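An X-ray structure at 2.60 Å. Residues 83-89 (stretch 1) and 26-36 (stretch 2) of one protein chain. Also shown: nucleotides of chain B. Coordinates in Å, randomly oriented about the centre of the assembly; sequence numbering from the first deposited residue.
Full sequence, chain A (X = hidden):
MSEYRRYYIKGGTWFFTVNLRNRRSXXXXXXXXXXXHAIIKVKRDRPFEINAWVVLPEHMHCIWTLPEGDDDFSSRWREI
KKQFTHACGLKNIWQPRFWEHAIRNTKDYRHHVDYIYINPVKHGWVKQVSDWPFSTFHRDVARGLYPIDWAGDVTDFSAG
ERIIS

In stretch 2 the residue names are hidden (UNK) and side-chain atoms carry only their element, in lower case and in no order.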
# COMPACT_ATOMS: atom_id res chain seq x y z
N GLN A 83 9.45 7.08 -10.23
CA GLN A 83 9.24 6.33 -11.48
C GLN A 83 7.86 6.54 -12.01
O GLN A 83 7.68 6.91 -13.15
CB GLN A 83 9.43 4.82 -11.32
CG GLN A 83 10.77 4.37 -10.80
CD GLN A 83 11.92 4.59 -11.77
OE1 GLN A 83 12.97 5.08 -11.36
NE2 GLN A 83 11.75 4.19 -13.04
N PHE A 84 6.86 6.32 -11.19
CA PHE A 84 5.50 6.43 -11.68
C PHE A 84 5.15 7.85 -12.12
O PHE A 84 4.41 8.03 -13.10
CB PHE A 84 4.50 5.87 -10.67
CG PHE A 84 3.08 5.95 -11.13
CD1 PHE A 84 2.55 4.98 -11.97
CD2 PHE A 84 2.28 7.02 -10.74
CE1 PHE A 84 1.21 5.04 -12.40
CE2 PHE A 84 0.96 7.10 -11.16
CZ PHE A 84 0.43 6.10 -12.00
N THR A 85 5.66 8.86 -11.41
CA THR A 85 5.45 10.24 -11.83
C THR A 85 6.06 10.47 -13.23
O THR A 85 5.42 11.04 -14.12
CB THR A 85 5.98 11.22 -10.79
OG1 THR A 85 5.08 11.23 -9.68
CG2 THR A 85 6.07 12.63 -11.36
N HIS A 86 7.28 9.95 -13.41
CA HIS A 86 8.01 9.99 -14.68
C HIS A 86 7.22 9.32 -15.79
O HIS A 86 6.87 9.96 -16.79
CB HIS A 86 9.38 9.29 -14.52
CG HIS A 86 10.29 9.45 -15.70
ND1 HIS A 86 10.48 10.66 -16.34
CD2 HIS A 86 11.08 8.56 -16.35
CE1 HIS A 86 11.34 10.50 -17.33
NE2 HIS A 86 11.72 9.24 -17.36
N ALA A 87 6.92 8.03 -15.58
CA ALA A 87 6.24 7.20 -16.56
C ALA A 87 4.96 7.82 -17.14
O ALA A 87 4.74 7.76 -18.35
CB ALA A 87 5.96 5.83 -15.99
N CYS A 88 4.13 8.44 -16.31
CA CYS A 88 2.89 8.99 -16.82
C CYS A 88 3.01 10.48 -17.11
O CYS A 88 2.02 11.12 -17.48
CB CYS A 88 1.74 8.73 -15.86
SG CYS A 88 2.01 9.42 -14.23
N GLY A 89 4.21 11.00 -16.91
CA GLY A 89 4.55 12.38 -17.25
C GLY A 89 3.69 13.46 -16.62
O GLY A 89 3.74 14.62 -17.04
N UNK A 26 -8.40 8.36 -11.05
CA UNK A 26 -8.47 6.89 -11.20
C UNK A 26 -7.23 6.41 -11.86
O UNK A 26 -7.15 5.28 -12.40
o UNK A 26 -13.25 6.21 -11.83
c UNK A 26 -9.64 6.45 -12.05
c UNK A 26 -12.06 5.94 -12.01
c UNK A 26 -10.98 6.84 -11.49
n UNK A 26 -11.65 4.82 -12.64
N UNK A 27 -6.25 7.29 -11.81
CA UNK A 27 -4.96 7.08 -12.35
C UNK A 27 -4.24 5.81 -11.85
O UNK A 27 -3.55 5.16 -12.63
c UNK A 27 -2.74 8.28 -12.62
c UNK A 27 -1.86 9.07 -11.73
c UNK A 27 -2.69 8.80 -14.08
c UNK A 27 -4.15 8.33 -12.07
N UNK A 28 -4.36 5.43 -10.58
CA UNK A 28 -3.56 4.29 -10.08
C UNK A 28 -4.14 2.99 -10.66
O UNK A 28 -3.49 1.94 -10.75
c UNK A 28 -2.77 5.36 -7.79
c UNK A 28 -3.50 4.25 -8.56
c UNK A 28 -2.59 4.99 -6.32
c UNK A 28 -1.43 5.67 -8.44
N UNK A 29 -5.38 3.11 -11.09
CA UNK A 29 -6.10 2.00 -11.61
C UNK A 29 -5.90 1.94 -13.13
O UNK A 29 -5.32 0.97 -13.64
o UNK A 29 -7.75 1.01 -10.21
c UNK A 29 -8.57 2.07 -12.26
c UNK A 29 -7.53 2.10 -11.12
N UNK A 30 -6.33 3.00 -13.82
CA UNK A 30 -6.16 3.15 -15.25
C UNK A 30 -4.72 2.79 -15.66
O UNK A 30 -4.51 1.93 -16.52
c UNK A 30 -6.28 4.89 -17.14
o UNK A 30 -7.99 4.75 -15.41
c UNK A 30 -6.58 4.59 -15.67
N UNK A 31 -3.74 3.40 -15.00
CA UNK A 31 -2.35 3.09 -15.29
C UNK A 31 -1.78 2.06 -14.35
O UNK A 31 -0.59 2.09 -13.99
n UNK A 31 -0.92 3.83 -18.03
o UNK A 31 -2.85 4.94 -18.47
c UNK A 31 -1.91 4.69 -17.71
c UNK A 31 -1.50 4.35 -15.25
c UNK A 31 -1.84 5.35 -16.34
N UNK A 32 -2.61 1.11 -13.97
CA UNK A 32 -2.14 0.01 -13.15
C UNK A 32 -0.74 -0.49 -13.55
O UNK A 32 0.12 -0.76 -12.70
o UNK A 32 -2.17 -5.00 -9.13
c UNK A 32 -2.87 -2.16 -12.09
c UNK A 32 -2.32 -2.71 -9.79
c UNK A 32 -2.57 -1.77 -10.78
c UNK A 32 -2.93 -3.53 -12.37
c UNK A 32 -2.39 -4.06 -10.10
c UNK A 32 -2.70 -4.47 -11.38
c UNK A 32 -3.14 -1.14 -13.17
N UNK A 33 -0.54 -0.60 -14.86
CA UNK A 33 0.65 -1.18 -15.46
C UNK A 33 1.90 -0.39 -15.17
O UNK A 33 2.88 -0.97 -14.72
n UNK A 33 -1.57 -4.24 -16.17
c UNK A 33 0.43 -1.30 -16.98
c UNK A 33 -0.65 -2.32 -17.36
o UNK A 33 0.69 -4.05 -16.34
c UNK A 33 -0.45 -3.62 -16.58
N UNK A 34 1.88 0.91 -15.44
CA UNK A 34 3.02 1.77 -15.08
C UNK A 34 3.34 1.60 -13.61
O UNK A 34 4.51 1.48 -13.25
c UNK A 34 2.99 3.73 -16.77
c UNK A 34 2.75 3.24 -15.34
c UNK A 34 2.03 5.27 -18.89
s UNK A 34 1.59 4.81 -17.21
N UNK A 35 2.29 1.59 -12.78
CA UNK A 35 2.50 1.42 -11.34
C UNK A 35 3.21 0.13 -11.07
O UNK A 35 4.32 0.13 -10.54
c UNK A 35 1.91 2.63 -8.40
c UNK A 35 1.31 1.40 -9.02
c UNK A 35 -0.06 1.19 -8.44
c UNK A 35 1.20 1.47 -10.55
N UNK A 36 2.57 -0.97 -11.46
CA UNK A 36 3.17 -2.28 -11.32
C UNK A 36 4.62 -2.19 -11.77
O UNK A 36 5.53 -2.59 -11.02
c UNK A 36 1.55 -4.28 -11.32
n UNK A 36 2.51 -7.89 -13.58
c UNK A 36 2.20 -6.88 -12.78
n UNK A 36 3.01 -6.57 -11.78
n UNK A 36 1.07 -6.20 -13.01
c UNK A 36 2.41 -3.31 -12.13
c UNK A 36 0.55 -5.06 -12.22
P DG B 14 15.36 6.33 -14.20
OP1 DG B 14 13.97 5.96 -14.60
OP2 DG B 14 16.43 5.31 -14.08
O5' DG B 14 15.81 7.48 -15.23
C5' DG B 14 15.00 8.61 -15.66
C4' DG B 14 15.77 9.43 -16.72
O4' DG B 14 16.92 10.15 -16.17
C3' DG B 14 16.37 8.67 -17.91
O3' DG B 14 16.47 9.56 -19.03
C2' DG B 14 17.79 8.29 -17.46
C1' DG B 14 18.13 9.59 -16.72
N9 DG B 14 19.22 9.45 -15.75
C8 DG B 14 19.74 8.30 -15.17
N7 DG B 14 20.77 8.55 -14.38
C5 DG B 14 20.93 9.95 -14.47
C6 DG B 14 21.86 10.83 -13.85
O6 DG B 14 22.78 10.51 -13.07
N1 DG B 14 21.69 12.18 -14.19
C2 DG B 14 20.70 12.62 -15.07
N2 DG B 14 20.64 13.94 -15.34
N3 DG B 14 19.82 11.80 -15.66
C4 DG B 14 19.99 10.50 -15.31
P DT B 29 7.34 13.16 -7.49
OP1 DT B 29 6.83 11.79 -7.79
OP2 DT B 29 6.43 14.34 -7.50
O5' DT B 29 8.25 13.15 -6.17
C5' DT B 29 8.94 11.92 -5.89
C4' DT B 29 9.50 11.88 -4.48
O4' DT B 29 10.61 12.77 -4.45
C3' DT B 29 8.56 12.36 -3.37
O3' DT B 29 8.38 11.31 -2.41
C2' DT B 29 9.21 13.63 -2.83
C1' DT B 29 10.66 13.43 -3.22
N1 DT B 29 11.38 14.71 -3.48
C2 DT B 29 12.67 14.83 -3.05
O2 DT B 29 13.24 13.94 -2.47
N3 DT B 29 13.28 16.03 -3.31
C4 DT B 29 12.68 17.09 -3.96
O4 DT B 29 13.24 18.13 -4.16
C5 DT B 29 11.34 16.91 -4.38
C7 DT B 29 10.67 18.05 -5.06
C6 DT B 29 10.74 15.74 -4.14

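Position 26 carries three side-chain carbons, the third bonded to one oxygen and one nitrogen: an unbranched chain ending in a carboxamide, with no atom near stretch 1. It is Gln-26, the N-cap of the first helix, whose O accepts the N of position 29 at 3.1 Å and the N of position 30 at 2.8 Å.

Position 27 has four carbons forked at the second, and one fork tip lies 3.5 Å from Phe-84 CE2. A fork one carbon beyond CB identifies Leu-27; the close atom is CD2, near the plane of the ring and therefore at its edge.

Position 28 again has four carbons forked at the second; its CA-to-CB bond points sideways, but the end of the side chain comes nearer, one fork tip lying 3.9 Å from Phe-84 CE2. It is Leu-28, and that tip is CD2.

Position 29 shows one carbon carrying one oxygen and one carbon, and these side-chain atoms are out of reach of stretch 1. Branching at CB with a hydroxyl gives Thr-29; its chi1 of -113° lies between wells.

Position 30 has the same atoms and is likewise out of reach. It is Thr-30, and its OG1 donates to Gln-26 O at 3.2 Å, tying the side chain back to the start of its helix.

Position 31 has three carbons, the last bearing one oxygen and one nitrogen. CB is 4.0 Å from Phe-84 CE1, yet the end leads away. This is Gln-31, where the first helix ends and the N-cap of the second stands; its backbone O lies 3.8 Å from Phe-84 CE1.

Position 32 is one carbon followed by a six-carbon ring bearing an oxygen; its CA-to-CB bond points away from stretch 1, and the side chain makes no contact there. It is Tyr-32.

Position 33 has three carbons ending in one oxygen and one nitrogen, and its CA-to-CB bond also points away. It is Gln-33.

Position 34 is an unbranched run of two carbons, a sulfur and a carbon. Its CB is 3.8 Å from Phe-84 CE1. A thioether defines Met-34, whose CG meets Ala-87 CB at 3.7 Å and whose SD lies 4.1 Å from Cys-88 CB.

Position 35 has four carbons forked at the second, with CB 4.0 Å from Phe-84 CD1. It is Leu-35, and its CA makes the register pair with Phe-84 CA at 5.8 Å.

Position 36 has three carbons, a nitrogen, then a carbon carrying two more nitrogens; its CA-to-CB bond points away from stretch 1. That guanidinium marks Arg-36, which touches a crystal neighbour.

The contact is a knob-into-hole packing: Phe-84, chi1 t, sits among Leu-27, Leu-28, Met-34 and Leu-35, drawing its socket from both helices of stretch 2. Met-34 extends the apolar patch to Ala-87 and Cys-88. No hydrogen bond crosses between the stretches; 350 Å² is buried, and the helices holding Phe-84 and Leu-35 cross at 139°, their axes 9.3 Å apart at closest approach. The CA-to-CB bond of Thr-85 points away from this packing, and Gln-83 NE2 donates to DG14 OP1 at 3.2 Å, so the same helix also meets the DNA.

Stretch 2, residues 26-36: QLLTTQYQMLR
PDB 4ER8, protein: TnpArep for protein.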